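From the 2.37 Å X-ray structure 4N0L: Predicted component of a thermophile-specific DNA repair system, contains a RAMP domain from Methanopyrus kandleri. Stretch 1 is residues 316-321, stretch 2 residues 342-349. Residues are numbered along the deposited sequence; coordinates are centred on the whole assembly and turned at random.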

# COMPACT_ATOMS: atom_id res chain seq x y z
N TYR A 316 15.91 8.87 13.33
CA TYR A 316 15.82 7.47 12.97
C TYR A 316 17.11 6.75 13.34
O TYR A 316 18.10 7.38 13.71
N GLU A 317 17.10 5.43 13.23
CA GLU A 317 18.31 4.65 13.46
C GLU A 317 19.19 4.70 12.22
O GLU A 317 20.39 5.00 12.30
N ILE A 318 18.59 4.41 11.07
CA ILE A 318 19.30 4.43 9.80
C ILE A 318 18.42 5.05 8.72
O ILE A 318 17.25 4.69 8.58
N VAL A 319 18.98 5.99 7.97
CA VAL A 319 18.26 6.63 6.88
C VAL A 319 18.89 6.25 5.54
O VAL A 319 20.06 6.54 5.30
N ILE A 320 18.12 5.60 4.69
CA ILE A 320 18.58 5.26 3.35
C ILE A 320 18.05 6.27 2.34
O ILE A 320 16.86 6.28 2.04
N ARG A 321 18.94 7.10 1.82
CA ARG A 321 18.55 8.14 0.87
C ARG A 321 18.72 7.67 -0.56
O ARG A 321 19.57 6.82 -0.84
N GLU A 342 20.58 -4.12 -2.18
CA GLU A 342 21.47 -3.07 -1.72
C GLU A 342 20.91 -2.35 -0.49
O GLU A 342 21.62 -2.13 0.49
N VAL A 343 19.62 -2.00 -0.55
CA VAL A 343 18.95 -1.29 0.54
C VAL A 343 18.86 -2.10 1.83
O VAL A 343 19.28 -1.64 2.90
N VAL A 344 18.32 -3.31 1.74
CA VAL A 344 18.09 -4.16 2.90
C VAL A 344 19.41 -4.50 3.61
O VAL A 344 19.45 -4.65 4.83
N GLY A 345 20.48 -4.60 2.83
CA GLY A 345 21.81 -4.83 3.38
C GLY A 345 22.24 -3.77 4.38
O GLY A 345 23.03 -4.06 5.29
N GLU A 346 21.72 -2.56 4.23
CA GLU A 346 22.11 -1.45 5.09
C GLU A 346 21.15 -1.26 6.27
O GLU A 346 21.40 -0.44 7.15
N LEU A 347 20.07 -2.03 6.30
CA LEU A 347 19.05 -1.88 7.34
C LEU A 347 19.41 -2.68 8.59
O LEU A 347 20.17 -3.65 8.51
N PRO A 348 18.87 -2.28 9.75
CA PRO A 348 19.22 -2.98 11.00
C PRO A 348 18.43 -4.28 11.21
O PRO A 348 18.02 -4.56 12.33
N TRP A 349 18.24 -5.05 10.14
CA TRP A 349 17.62 -6.37 10.26
C TRP A 349 18.32 -7.34 9.32
O TRP A 349 18.96 -6.93 8.35

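No hydrogen bond links the two stretches, and their contact rests mainly on side-chain packing. Tyr 316 takes no part; its side chain (chi1 m) stays out of reach of stretch 2. Glu 317 points toward stretch 2 and is fully extended, with chi1 and chi2 both t. Its reach brings OE1 to 3.4 Å from CB of Pro 348. This is a van der Waals contact, since a proline carbon offers no polar partner. OE2 of Glu 317 is hydrogen-bonded elsewhere in the structure.

Ile 318 opens the strand and also points toward stretch 2. With chi1 m and chi2 t, its CD1 reaches the loop that follows the helix. CD1 of Ile 318 lies 3.9 Å from CD of Pro 348, an apolar contact with the ring. The same CD1 is 3.2 Å from the backbone O of Glu 346, a close approach of a methyl group to a carbonyl. Pro 348 thus meets two successive residues of stretch 1.

Val 319 (chi1 t) points away, in keeping with the alternation of a strand. Ile 320 points toward stretch 2 again and is the most covered residue of the contact. Both its chi angles are m. Its branches meet three residues. CG2 of Ile 320 lies 4.3 Å from CG2 of Val 343, a helix residue with chi1 t. CG1 of Ile 320 lies 4.2 Å from CD2 of Leu 347. The CA-to-CB bond of Leu 347 points sideways, but the end of its side chain (chi1 m, chi2 t) comes nearer. CD1 of Ile 320 packs 3.6 Å from CB of Glu 346. That glutamate starts toward stretch 1, then its end leads away, so the carboxylate makes no polar contact here. Arg 321 ends the stretch without touching stretch 2; its NE and NH1 are hydrogen-bonded elsewhere.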

# COMPACT_ATOMS: atom_id res chain seq x y z
CB TYR A 316 15.53 7.31 11.48
CG TYR A 316 14.26 8.00 11.03
CD1 TYR A 316 13.02 7.38 11.16
CD2 TYR A 316 14.30 9.27 10.46
CE1 TYR A 316 11.86 8.01 10.75
CE2 TYR A 316 13.15 9.90 10.05
CZ TYR A 316 11.93 9.27 10.19
OH TYR A 316 10.78 9.90 9.78
CB GLU A 317 17.97 3.21 13.82
CG GLU A 317 19.18 2.33 14.08
CD GLU A 317 18.80 0.93 14.50
OE1 GLU A 317 19.71 0.07 14.60
OE2 GLU A 317 17.60 0.68 14.73
CB ILE A 318 19.73 3.01 9.37
CG1 ILE A 318 20.87 2.52 10.27
CG2 ILE A 318 20.16 3.00 7.92
CD1 ILE A 318 21.34 1.11 9.95
CB VAL A 319 18.26 8.17 7.02
CG1 VAL A 319 17.71 8.82 5.76
CG2 VAL A 319 17.46 8.59 8.25
CB ILE A 320 18.14 3.85 2.92
CG1 ILE A 320 18.48 2.81 3.99
CG2 ILE A 320 18.77 3.48 1.58
CD1 ILE A 320 19.96 2.71 4.29
CB ARG A 321 19.38 9.41 1.09
CG ARG A 321 19.17 10.08 2.44
CD ARG A 321 20.26 11.10 2.72
NE ARG A 321 19.91 11.95 3.85
CZ ARG A 321 20.19 11.65 5.12
NH1 ARG A 321 19.84 12.48 6.09
NH2 ARG A 321 20.82 10.52 5.40
CB GLU A 342 21.72 -2.10 -2.87
CG GLU A 342 22.82 -1.09 -2.67
CD GLU A 342 23.40 -0.64 -3.99
OE1 GLU A 342 24.46 0.02 -4.00
OE2 GLU A 342 22.79 -0.95 -5.04
CB VAL A 343 17.53 -0.86 0.13
CG1 VAL A 343 16.75 -0.37 1.34
CG2 VAL A 343 17.59 0.23 -0.92
CB VAL A 344 17.35 -5.46 2.51
CG1 VAL A 344 17.25 -6.42 3.68
CG2 VAL A 344 15.96 -5.13 1.98
CB GLU A 346 22.18 -0.15 4.28
CG GLU A 346 23.19 -0.16 3.14
CD GLU A 346 24.60 -0.45 3.60
OE1 GLU A 346 24.98 -0.01 4.71
OE2 GLU A 346 25.35 -1.13 2.85
CB LEU A 347 17.68 -2.31 6.81
CG LEU A 347 17.05 -1.37 5.77
CD1 LEU A 347 15.86 -2.04 5.09
CD2 LEU A 347 16.66 -0.04 6.40
CB PRO A 348 18.85 -1.96 12.07
CG PRO A 348 17.73 -1.19 11.47
CD PRO A 348 18.09 -1.06 10.02
CB TRP A 349 16.13 -6.30 9.93
CG TRP A 349 15.33 -5.43 10.85
CD1 TRP A 349 14.90 -5.74 12.11
CD2 TRP A 349 14.84 -4.11 10.58
NE1 TRP A 349 14.19 -4.69 12.64
CE2 TRP A 349 14.14 -3.68 11.72
CE3 TRP A 349 14.94 -3.25 9.48
CZ2 TRP A 349 13.53 -2.43 11.79
CZ3 TRP A 349 14.33 -2.01 9.55
CH2 TRP A 349 13.64 -1.61 10.70